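Local atomic coordinates of 1-acyl-sn-glycerol-3-phosphate acyltransferase (Thermotoga maritima, PDB entry 5KYM), a protein that catalyses transfer of an acyl chain to lysophosphatidic acid to form phosphatidic acid, working at the membrane as an HX4D acyltransferase. Residues A[93-103]-A[147-155]. Sequence-based numbering, arbitrary orientation.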
ATOM      1  N   ILE A  93       1.161  -2.718  -2.547  1.00 37.39           N
ATOM      2  CA  ILE A  93      -0.284  -2.914  -2.267  1.00 37.63           C
ATOM      3  C   ILE A  93      -1.116  -2.376  -3.495  1.00 37.46           C
ATOM      4  O   ILE A  93      -2.111  -3.002  -3.891  1.00 35.39           O
ATOM      5  CB  ILE A  93      -0.794  -2.207  -0.994  1.00 38.58           C
ATOM      6  CG1 ILE A  93       0.034  -2.428   0.269  1.00 41.26           C
ATOM      7  CG2 ILE A  93      -2.227  -2.572  -0.704  1.00 38.89           C
ATOM      8  CD1 ILE A  93       0.103  -3.828   0.755  1.00 44.55           C
ATOM      9  N   LEU A  94      -0.703  -1.223  -4.064  1.00 37.33           N
ATOM     10  CA  LEU A  94      -1.444  -0.571  -5.166  1.00 37.11           C
ATOM     11  C   LEU A  94      -1.529  -1.492  -6.380  1.00 36.84           C
ATOM     12  O   LEU A  94      -2.593  -1.681  -6.956  1.00 37.40           O
ATOM     13  CB  LEU A  94      -0.802   0.754  -5.566  1.00 37.27           C
ATOM     14  CG  LEU A  94      -1.025   1.981  -4.657  1.00 37.84           C
ATOM     15  CD1 LEU A  94      -0.290   3.258  -5.041  1.00 36.29           C
ATOM     16  CD2 LEU A  94      -2.503   2.275  -4.619  1.00 39.38           C
ATOM     17  N   GLY A  95      -0.407  -2.099  -6.717  1.00 35.72           N
ATOM     18  CA  GLY A  95      -0.310  -2.915  -7.907  1.00 35.52           C
ATOM     19  C   GLY A  95      -0.823  -4.329  -7.794  1.00 35.74           C
ATOM     20  O   GLY A  95      -1.118  -4.958  -8.799  1.00 34.60           O
ATOM     21  N   PHE A  96      -0.960  -4.835  -6.581  1.00 36.50           N
ATOM     22  CA  PHE A  96      -1.266  -6.242  -6.396  1.00 37.20           C
ATOM     23  C   PHE A  96      -2.382  -6.554  -5.428  1.00 40.11           C
ATOM     24  O   PHE A  96      -2.661  -7.718  -5.195  1.00 45.12           O
ATOM     25  CB  PHE A  96       0.007  -6.946  -5.911  1.00 36.21           C
ATOM     26  CG  PHE A  96       1.104  -6.978  -6.934  1.00 34.15           C
ATOM     27  CD1 PHE A  96       1.138  -7.968  -7.896  1.00 32.99           C
ATOM     28  CD2 PHE A  96       2.080  -6.051  -6.925  1.00 33.22           C
ATOM     29  CE1 PHE A  96       2.114  -8.014  -8.829  1.00 32.23           C
ATOM     30  CE2 PHE A  96       3.087  -6.102  -7.865  1.00 33.71           C
ATOM     31  CZ  PHE A  96       3.111  -7.097  -8.801  1.00 32.72           C
ATOM     32  N   VAL A  97      -3.011  -5.548  -4.833  1.00 40.69           N
ATOM     33  CA  VAL A  97      -4.110  -5.797  -3.885  1.00 39.91           C
ATOM     34  C   VAL A  97      -5.261  -4.822  -4.118  1.00 40.88           C
ATOM     35  O   VAL A  97      -6.397  -5.248  -4.297  1.00 44.12           O
ATOM     36  CB  VAL A  97      -3.622  -5.632  -2.453  1.00 39.44           C
ATOM     37  CG1 VAL A  97      -4.745  -5.898  -1.456  1.00 39.73           C
ATOM     38  CG2 VAL A  97      -2.360  -6.454  -2.217  1.00 38.16           C
ATOM     39  N   ALA A  98      -4.969  -3.523  -4.140  1.00 40.48           N
ATOM     40  CA  ALA A  98      -5.997  -2.509  -4.117  1.00 41.67           C
ATOM     41  C   ALA A  98      -5.498  -1.100  -4.416  1.00 42.72           C
ATOM     42  O   ALA A  98      -4.476  -0.708  -3.894  1.00 44.44           O
ATOM     43  CB  ALA A  98      -6.615  -2.550  -2.734  1.00 41.73           C
ATOM     44  N   THR A  99      -6.228  -0.341  -5.214  1.00 43.47           N
ATOM     45  CA  THR A  99      -5.865   1.016  -5.461  1.00 45.63           C
ATOM     46  C   THR A  99      -6.714   1.915  -4.649  1.00 48.79           C
ATOM     47  O   THR A  99      -7.540   2.690  -5.178  1.00 52.18           O
ATOM     48  CB  THR A  99      -5.954   1.425  -6.929  1.00 46.48           C
ATOM     49  OG1 THR A  99      -7.251   1.205  -7.458  1.00 46.06           O
ATOM     50  CG2 THR A  99      -5.044   0.621  -7.706  1.00 49.48           C
ATOM     51  N   GLY A 100      -6.403   1.902  -3.349  1.00 49.73           N
ATOM     52  CA  GLY A 100      -7.073   2.717  -2.343  1.00 48.48           C
ATOM     53  C   GLY A 100      -6.319   3.912  -1.778  1.00 47.39           C
ATOM     54  O   GLY A 100      -5.122   4.151  -2.030  1.00 47.05           O
ATOM     55  N   ALA A 101      -7.077   4.651  -0.987  1.00 47.67           N
ATOM     56  CA  ALA A 101      -6.572   5.723  -0.138  1.00 47.68           C
ATOM     57  C   ALA A 101      -5.498   5.283   0.860  1.00 44.64           C
ATOM     58  O   ALA A 101      -5.464   4.182   1.319  1.00 44.33           O
ATOM     59  CB  ALA A 101      -7.737   6.285   0.635  1.00 49.14           C
ATOM     60  N   PHE A 102      -4.623   6.183   1.201  1.00 44.20           N
ATOM     61  CA  PHE A 102      -3.665   5.947   2.244  1.00 46.81           C
ATOM     62  C   PHE A 102      -3.402   7.238   3.004  1.00 51.36           C
ATOM     63  O   PHE A 102      -3.944   8.264   2.644  1.00 51.98           O
ATOM     64  CB  PHE A 102      -2.429   5.183   1.775  1.00 47.01           C
ATOM     65  CG  PHE A 102      -1.569   5.861   0.762  1.00 49.15           C
ATOM     66  CD1 PHE A 102      -1.792   5.698  -0.571  1.00 53.17           C
ATOM     67  CD2 PHE A 102      -0.430   6.575   1.154  1.00 52.15           C
ATOM     68  CE1 PHE A 102      -0.966   6.375  -1.528  1.00 56.66           C
ATOM     69  CE2 PHE A 102       0.440   7.187   0.228  1.00 51.33           C
ATOM     70  CZ  PHE A 102       0.176   7.094  -1.117  1.00 52.74           C
ATOM     71  N   ILE A 103      -2.619   7.164   4.083  1.00 54.44           N
ATOM     72  CA  ILE A 103      -2.292   8.303   4.963  1.00 52.72           C
ATOM     73  C   ILE A 103      -0.894   8.822   4.617  1.00 55.39           C
ATOM     74  O   ILE A 103       0.077   8.124   4.828  1.00 56.79           O
ATOM     75  CB  ILE A 103      -2.367   7.839   6.436  1.00 51.47           C
ATOM     76  CG1 ILE A 103      -3.795   8.001   6.943  1.00 51.46           C
ATOM     77  CG2 ILE A 103      -1.329   8.497   7.339  1.00 51.49           C
ATOM     78  CD1 ILE A 103      -4.807   7.188   6.137  1.00 51.33           C
ATOM     79  N   ASN A 147     -18.522   6.682   2.596  1.00 75.85           N
ATOM     80  CA  ASN A 147     -18.919   6.906   1.198  1.00 81.38           C
ATOM     81  C   ASN A 147     -18.446   5.806   0.250  1.00 74.75           C
ATOM     82  O   ASN A 147     -18.950   5.711  -0.846  1.00 84.48           O
ATOM     83  CB  ASN A 147     -18.465   8.291   0.701  1.00 86.22           C
ATOM     84  CG  ASN A 147     -18.924   9.415   1.627  1.00 90.47           C
ATOM     85  OD1 ASN A 147     -20.006   9.343   2.249  1.00 92.03           O
ATOM     86  ND2 ASN A 147     -18.089  10.442   1.757  1.00 88.35           N
ATOM     87  N   GLY A 148     -17.483   4.988   0.643  1.00 68.12           N
ATOM     88  CA  GLY A 148     -17.081   3.820  -0.167  1.00 64.96           C
ATOM     89  C   GLY A 148     -15.649   3.721  -0.646  1.00 62.45           C
ATOM     90  O   GLY A 148     -15.360   2.920  -1.520  1.00 69.98           O
ATOM     91  N   VAL A 149     -14.739   4.498  -0.080  1.00 59.61           N
ATOM     92  CA  VAL A 149     -13.321   4.429  -0.458  1.00 58.21           C
ATOM     93  C   VAL A 149     -12.605   3.259   0.244  1.00 57.29           C
ATOM     94  O   VAL A 149     -12.762   3.060   1.465  1.00 52.71           O
ATOM     95  CB  VAL A 149     -12.572   5.729  -0.067  1.00 59.26           C
ATOM     96  CG1 VAL A 149     -11.107   5.631  -0.477  1.00 59.16           C
ATOM     97  CG2 VAL A 149     -13.226   6.972  -0.667  1.00 57.88           C
ATOM     98  N   THR A 150     -11.794   2.511  -0.522  1.00 55.53           N
ATOM     99  CA  THR A 150     -10.907   1.501   0.072  1.00 51.37           C
ATOM    100  C   THR A 150      -9.728   2.204   0.738  1.00 49.13           C
ATOM    101  O   THR A 150      -9.173   3.109   0.175  1.00 49.39           O
ATOM    102  CB  THR A 150     -10.419   0.484  -0.983  1.00 50.45           C
ATOM    103  OG1 THR A 150     -11.449  -0.453  -1.274  1.00 50.64           O
ATOM    104  CG2 THR A 150      -9.261  -0.372  -0.497  1.00 52.65           C
ATOM    105  N   PHE A 151      -9.339   1.762   1.913  1.00 48.27           N
ATOM    106  CA  PHE A 151      -8.160   2.289   2.571  1.00 51.36           C
ATOM    107  C   PHE A 151      -7.078   1.253   2.711  1.00 52.65           C
ATOM    108  O   PHE A 151      -7.349   0.049   2.632  1.00 56.60           O
ATOM    109  CB  PHE A 151      -8.493   2.852   3.968  1.00 54.64           C
ATOM    110  CG  PHE A 151      -8.665   4.311   3.960  1.00 58.16           C
ATOM    111  CD1 PHE A 151      -9.835   4.874   3.384  1.00 60.66           C
ATOM    112  CD2 PHE A 151      -7.647   5.155   4.425  1.00 60.79           C
ATOM    113  CE1 PHE A 151      -9.976   6.245   3.284  1.00 58.37           C
ATOM    114  CE2 PHE A 151      -7.814   6.548   4.347  1.00 61.87           C
ATOM    115  CZ  PHE A 151      -8.971   7.079   3.769  1.00 59.85           C
ATOM    116  N   ILE A 152      -5.854   1.742   2.922  1.00 50.79           N
ATOM    117  CA  ILE A 152      -4.669   0.913   3.125  1.00 48.00           C
ATOM    118  C   ILE A 152      -3.998   1.500   4.297  1.00 45.49           C
ATOM    119  O   ILE A 152      -3.656   2.672   4.279  1.00 45.91           O
ATOM    120  CB  ILE A 152      -3.702   0.958   1.913  1.00 49.04           C
ATOM    121  CG1 ILE A 152      -4.434   0.527   0.633  1.00 49.40           C
ATOM    122  CG2 ILE A 152      -2.472   0.084   2.136  1.00 48.96           C
ATOM    123  CD1 ILE A 152      -3.657   0.719  -0.641  1.00 49.34           C
ATOM    124  N   VAL A 153      -3.812   0.694   5.319  1.00 45.49           N
ATOM    125  CA  VAL A 153      -3.506   1.182   6.668  1.00 47.60           C
ATOM    126  C   VAL A 153      -2.322   0.348   7.236  1.00 48.37           C
ATOM    127  O   VAL A 153      -2.291  -0.864   7.045  1.00 44.94           O
ATOM    128  CB  VAL A 153      -4.835   1.096   7.475  1.00 49.72           C
ATOM    129  CG1 VAL A 153      -4.640   0.902   8.966  1.00 51.90           C
ATOM    130  CG2 VAL A 153      -5.690   2.315   7.187  1.00 50.22           C
ATOM    131  N   PHE A 154      -1.334   1.012   7.856  1.00 49.21           N
ATOM    132  CA  PHE A 154      -0.165   0.347   8.406  1.00 48.81           C
ATOM    133  C   PHE A 154      -0.185   0.488   9.905  1.00 49.00           C
ATOM    134  O   PHE A 154       0.462   1.350  10.443  1.00 49.59           O
ATOM    135  CB  PHE A 154       1.119   0.938   7.805  1.00 49.08           C
ATOM    136  CG  PHE A 154       1.279   0.664   6.345  1.00 49.14           C
ATOM    137  CD1 PHE A 154       1.487  -0.605   5.880  1.00 51.41           C
ATOM    138  CD2 PHE A 154       1.330   1.662   5.469  1.00 51.76           C
ATOM    139  CE1 PHE A 154       1.630  -0.853   4.518  1.00 55.95           C
ATOM    140  CE2 PHE A 154       1.495   1.445   4.091  1.00 54.92           C
ATOM    141  CZ  PHE A 154       1.636   0.183   3.613  1.00 54.77           C
ATOM    142  N   PRO A 155      -0.965  -0.330  10.603  1.00 51.26           N
ATOM    143  CA  PRO A 155      -1.190  -0.115  12.011  1.00 52.75           C
ATOM    144  C   PRO A 155       0.078   0.044  12.896  1.00 55.34           C
ATOM    145  O   PRO A 155      -0.041   0.594  13.990  1.00 55.83           O
ATOM    146  CB  PRO A 155      -1.922  -1.407  12.478  1.00 53.12           C
ATOM    147  CG  PRO A 155      -2.273  -2.172  11.315  1.00 51.72           C
ATOM    148  CD  PRO A 155      -1.403  -1.668  10.196  1.00 54.06           C
TER
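A101 and F151 form a single parallel beta bridge at the edge of the acyltransferase sheet, where the chain leaving helix 89-96 touches the backbone of strand 151-153, one of the two outermost strands of the five-stranded sheet. Two backbone bonds make the bridge: A101 N gives its hydrogen to T150 O at 2.8 Å, and A101 O accepts from I152 N at 2.9 Å. Apolar side chains pack around it. A101 CB stands over the centre of the F151 ring, 3.5 Å from the centroid in a CH-pi contact, and a methyl is small enough to meet that face while also touching V149 CG1. I103 CD1 comes to the ring's edge, 3.6 Å from F151 CE2, and helix 137-147 also packs on F151. A leucine in place of F151 would probably leave A101 CB without its flat aromatic face and the I103 methyl without an edge to rest on. I152 points toward 93-103; with CG1 anti to the carbonyl carbon and the chain extended (chi2 172°), CD1 lies 3.6 Å from I93 CG2. G100, lacking a side chain, lets its CA lie close to the T150 carbonyl. Backbone polarity is thus satisfied at the bridge, while hydrocarbon contacts join helix 89-96 and the chain after it to the edge strand.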